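Local coordinates for protein manganese-dependent ADP-ribose/CDP-alcohol diphosphatase (Danio rerio, PDB 2NXF) that probably hydrolyses ADP-ribose and CDP-alcohols such as CDP-choline at a dinuclear metal centre of the calcineurin-like phosphoesterase fold, at residues F136-A139 and R143-L146; Q173-H176 and D180-L183. One frame throughout, in Å; residues are numbered along the deposited sequence.

Contact 1. Residues F136-A139 and R143-L146; sequences FSPA and RFVL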
loop_
_atom_site.group_PDB
_atom_site.type_symbol
_atom_site.label_atom_id
_atom_site.label_comp_id
_atom_site.label_asym_id
_atom_site.label_seq_id
_atom_site.Cartn_x
_atom_site.Cartn_y
_atom_site.Cartn_z
ATOM N N PHE A 136 8.864 -3.686 12.343
ATOM C CA PHE A 136 9.888 -4.657 12.704
ATOM C C PHE A 136 11.196 -4.269 12.058
ATOM O O PHE A 136 11.212 -3.473 11.089
ATOM C CB PHE A 136 9.450 -6.058 12.238
ATOM C CG PHE A 136 9.326 -6.197 10.739
ATOM C CD1 PHE A 136 10.331 -6.819 9.996
ATOM C CD2 PHE A 136 8.186 -5.741 10.074
ATOM C CE1 PHE A 136 10.198 -6.949 8.610
ATOM C CE2 PHE A 136 8.055 -5.874 8.694
ATOM C CZ PHE A 136 9.071 -6.471 7.971
ATOM N N SER A 137 12.291 -4.846 12.564
ATOM C CA SER A 137 13.573 -4.625 11.939
ATOM C C SER A 137 14.007 -5.884 11.186
ATOM O O SER A 137 14.291 -6.893 11.811
ATOM C CB SER A 137 14.616 -4.238 12.986
ATOM O OG SER A 137 15.885 -4.121 12.373
ATOM N N PRO A 138 14.078 -5.811 9.844
ATOM C CA PRO A 138 14.482 -6.947 9.010
ATOM C C PRO A 138 15.997 -7.171 8.969
ATOM O O PRO A 138 16.455 -8.262 8.594
ATOM C CB PRO A 138 13.989 -6.530 7.622
ATOM C CG PRO A 138 14.105 -5.028 7.623
ATOM C CD PRO A 138 13.748 -4.618 9.036
ATOM N N ALA A 139 16.769 -6.154 9.358
ATOM C CA ALA A 139 18.225 -6.149 9.203
ATOM C C ALA A 139 18.790 -5.029 10.065
ATOM O O ALA A 139 18.086 -4.042 10.318
ATOM C CB ALA A 139 18.593 -5.916 7.737
ATOM N N ARG A 143 14.427 -0.402 9.557
ATOM C CA ARG A 143 13.137 -0.681 10.179
ATOM C C ARG A 143 12.058 -0.546 9.121
ATOM O O ARG A 143 12.122 0.374 8.314
ATOM C CB ARG A 143 12.874 0.253 11.359
ATOM C CG ARG A 143 11.617 -0.206 12.154
ATOM C CD ARG A 143 11.629 0.289 13.559
ATOM N NE ARG A 143 12.832 -0.154 14.248
ATOM C CZ ARG A 143 12.928 -1.280 14.953
ATOM N NH1 ARG A 143 11.878 -2.091 15.095
ATOM N NH2 ARG A 143 14.071 -1.584 15.524
ATOM N N PHE A 144 11.118 -1.497 9.101
ATOM C CA PHE A 144 9.941 -1.444 8.217
ATOM C C PHE A 144 8.727 -1.112 9.053
ATOM O O PHE A 144 8.556 -1.653 10.155
ATOM C CB PHE A 144 9.672 -2.816 7.568
ATOM C CG PHE A 144 10.548 -3.141 6.377
ATOM C CD1 PHE A 144 11.733 -2.466 6.138
ATOM C CD2 PHE A 144 10.182 -4.172 5.508
ATOM C CE1 PHE A 144 12.538 -2.807 5.008
ATOM C CE2 PHE A 144 10.974 -4.505 4.399
ATOM C CZ PHE A 144 12.133 -3.823 4.151
ATOM N N VAL A 145 7.856 -0.262 8.511
ATOM C CA VAL A 145 6.612 0.095 9.184
ATOM C C VAL A 145 5.509 -0.086 8.147
ATOM O O VAL A 145 5.600 0.471 7.044
ATOM C CB VAL A 145 6.622 1.571 9.669
ATOM C CG1 VAL A 145 5.286 1.932 10.347
ATOM C CG2 VAL A 145 7.804 1.835 10.637
ATOM N N LEU A 146 4.485 -0.870 8.475
ATOM C CA LEU A 146 3.334 -1.033 7.592
ATOM C C LEU A 146 2.179 -0.311 8.249
ATOM O O LEU A 146 1.892 -0.567 9.434
ATOM C CB LEU A 146 2.949 -2.517 7.426
ATOM C CG LEU A 146 3.577 -3.267 6.241
ATOM C CD1 LEU A 146 5.043 -3.524 6.547
ATOM C CD2 LEU A 146 2.819 -4.588 5.967
#
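Phe136 and Phe144 face each other as an antiparallel hydrogen-bonded pair in the beta hairpin of strands 134-139 and 142-146, which lies near one edge of a mixed sheet in the calcineurin-like phosphoesterase fold, inside the short strand 124-125. Two backbone bonds join them: Phe136 N gives to Phe144 O at 3.0 Å, and Phe144 N gives to Phe136 O at 2.8 Å, the second nearly straight. Both side chains rise from the same side of the sheet. With CG of Phe136 between its backbone N and carbonyl carbon (chi1 64°), the ring lies back over its partner, and CB of Phe144 sits over one face, 3.6 Å from Phe136 CE2. The two rings meet obliquely, planes at 64°, with Phe136 CZ 3.5 Å from Phe144 CD2. His91 stacks on Phe136, while Phe8 meets Phe144 edge-to-face, tying the hairpin to the neighbouring sheet. Without the ring, as with an alanine here, CB and CD2 of Phe144 would probably lose their aromatic cover and His91 its stacking partner. Just beyond the paired residues the chain turns a corner at Pro138, whose CG comes over a face of the Phe144 ring in a CH-pi contact, 3.9 Å from the centroid. Away from these rings, Arg143 bends at chi3 (-57°) and brings its guanidinium back along the 136-139 chain; NH1 forms a salt bridge with Glu135 and NE another with Glu221. One face of that guanidinium is met by Ser137 CB, 3.7 Å from Arg143 NH2.

Contact 2. Residues Q173-H176 and D180-L183; sequences QHNH and DLNL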
loop_
_atom_site.group_PDB
_atom_site.type_symbol
_atom_site.label_atom_id
_atom_site.label_comp_id
_atom_site.label_asym_id
_atom_site.label_seq_id
_atom_site.Cartn_x
_atom_site.Cartn_y
_atom_site.Cartn_z
ATOM N N GLN A 173 -18.520 15.588 5.287
ATOM C CA GLN A 173 -18.236 17.022 5.435
ATOM C C GLN A 173 -17.564 17.584 4.176
ATOM O O GLN A 173 -17.762 18.748 3.820
ATOM C CB GLN A 173 -17.368 17.296 6.670
ATOM C CG GLN A 173 -17.187 18.782 7.022
ATOM C CD GLN A 173 -18.498 19.548 7.140
ATOM O OE1 GLN A 173 -19.511 19.025 7.628
ATOM N NE2 GLN A 173 -18.487 20.806 6.695
ATOM N N HIS A 174 -16.786 16.743 3.499
ATOM C CA HIS A 174 -16.059 17.163 2.311
ATOM C C HIS A 174 -16.738 16.762 1.007
ATOM O O HIS A 174 -16.528 17.406 -0.033
ATOM C CB HIS A 174 -14.646 16.581 2.348
ATOM C CG HIS A 174 -13.778 17.179 3.414
ATOM N ND1 HIS A 174 -13.058 18.340 3.221
ATOM C CD2 HIS A 174 -13.521 16.782 4.683
ATOM C CE1 HIS A 174 -12.394 18.633 4.326
ATOM N NE2 HIS A 174 -12.653 17.701 5.227
ATOM N N ASN A 175 -17.554 15.710 1.061
ATOM C CA ASN A 175 -18.181 15.151 -0.130
ATOM C C ASN A 175 -19.685 15.004 0.048
ATOM O O ASN A 175 -20.153 14.193 0.843
ATOM C CB ASN A 175 -17.533 13.798 -0.467
ATOM C CG ASN A 175 -17.957 13.255 -1.827
ATOM O OD1 ASN A 175 -18.946 13.711 -2.419
ATOM N ND2 ASN A 175 -17.215 12.268 -2.318
ATOM N N HIS A 176 -20.434 15.783 -0.721
ATOM C CA HIS A 176 -21.883 15.839 -0.578
ATOM C C HIS A 176 -22.616 14.883 -1.544
ATOM O O HIS A 176 -23.863 14.851 -1.591
ATOM C CB HIS A 176 -22.331 17.292 -0.737
ATOM C CG HIS A 176 -21.844 18.201 0.359
ATOM N ND1 HIS A 176 -22.354 19.468 0.554
ATOM C CD2 HIS A 176 -20.918 18.018 1.335
ATOM C CE1 HIS A 176 -21.750 20.031 1.587
ATOM N NE2 HIS A 176 -20.876 19.172 2.080
ATOM N N ASP A 180 -23.465 8.521 -4.174
ATOM C CA ASP A 180 -22.296 7.759 -4.610
ATOM C C ASP A 180 -21.026 8.454 -4.160
ATOM O O ASP A 180 -20.468 9.293 -4.875
ATOM C CB ASP A 180 -22.278 7.555 -6.130
ATOM C CG ASP A 180 -21.110 6.676 -6.592
ATOM O OD1 ASP A 180 -20.328 6.168 -5.749
ATOM O OD2 ASP A 180 -20.978 6.490 -7.819
ATOM N N LEU A 181 -20.559 8.078 -2.975
ATOM C CA LEU A 181 -19.389 8.717 -2.385
ATOM C C LEU A 181 -18.044 8.323 -3.037
ATOM O O LEU A 181 -16.985 8.798 -2.616
ATOM C CB LEU A 181 -19.383 8.525 -0.853
ATOM C CG LEU A 181 -20.440 9.355 -0.105
ATOM C CD1 LEU A 181 -20.649 8.841 1.322
ATOM C CD2 LEU A 181 -20.104 10.838 -0.090
ATOM N N ASN A 182 -18.084 7.466 -4.061
ATOM C CA ASN A 182 -16.884 7.199 -4.876
ATOM C C ASN A 182 -16.634 8.322 -5.888
ATOM O O ASN A 182 -15.556 8.395 -6.488
ATOM C CB ASN A 182 -16.989 5.857 -5.617
ATOM C CG ASN A 182 -16.869 4.666 -4.683
ATOM O OD1 ASN A 182 -15.976 4.604 -3.842
ATOM N ND2 ASN A 182 -17.810 3.724 -4.810
ATOM N N LEU A 183 -17.630 9.178 -6.087
ATOM C CA LEU A 183 -17.470 10.328 -6.984
ATOM C C LEU A 183 -16.873 11.496 -6.202
ATOM O O LEU A 183 -17.430 11.891 -5.173
ATOM C CB LEU A 183 -18.807 10.744 -7.615
ATOM C CG LEU A 183 -19.525 9.694 -8.468
ATOM C CD1 LEU A 183 -20.867 10.221 -8.952
ATOM C CD2 LEU A 183 -18.638 9.259 -9.651
#
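Asn175 reaches from the end of helix 162-174 to Leu181 and Leu183, joining the helix exit to a type I beta turn that runs from Asp180 to Leu183. The helical path of the backbone ends here, and the CB of Asn175 points toward the turn. That CB packs 3.9 Å from Leu181 CD2. Next along the side chain, CG lies 3.7 Å from the same methyl, which also rests 3.5 Å from Asn175 O, so one leucine branch covers both the backbone carbonyl and the root of the amide. The asparagine and leucine side chains run alongside each other with opposite headings. CG stands anti to the backbone N of Asn175 (chi1 -170°), and this extended course carries the amide beyond the methyl to the turn. At the tip the two atoms divide their work. OD1 accepts from the backbone N of Asn177, two residues on, whereas ND2 gives a hydrogen bond of 2.9 Å to Leu183 O. That bond is somewhat bent, 151° at the hydrogen, and the donor stands 29° out of the carbonyl plane. A second bond from ND2, to Phe194 O, brings in a later part of the chain; with both amide atoms bonded, rotation of this buried group is probably well fixed. The turn it grips has its own bracing: Leu183 N bonds to Asp180 O at 3.1 Å, and Asp180 OD1 accepts from Asn182 N in an Asx turn, met from above the carboxylate plane. The contact sits where the connection between helices 162-174 and 203-219 begins: Leu181 leans back on Leu171 and Thr172 of the first helix, and its backbone hydrogen-bonds to that of Lys196 farther along that connection.

In the fold
The hairpin of contact 1 is complete before the chain enters helix 162-174, whose exit forms contact 2, so the path leads from a hairpin at a sheet to a looped region beyond a helix. The molecule's centre lies between the two, their centres 36 Å apart and their nearest atoms about 22 Å apart, without touching. Contact 1 approaches the dinuclear centre: the side chain of Leu146 is about 10 Å from that of His228, a zinc ligand there. Contact 2 lies away from the annotated sites; a bound zinc ion lies about 10 Å from the side chain of Asn175, but no catalytic part can be assigned to it from this distance.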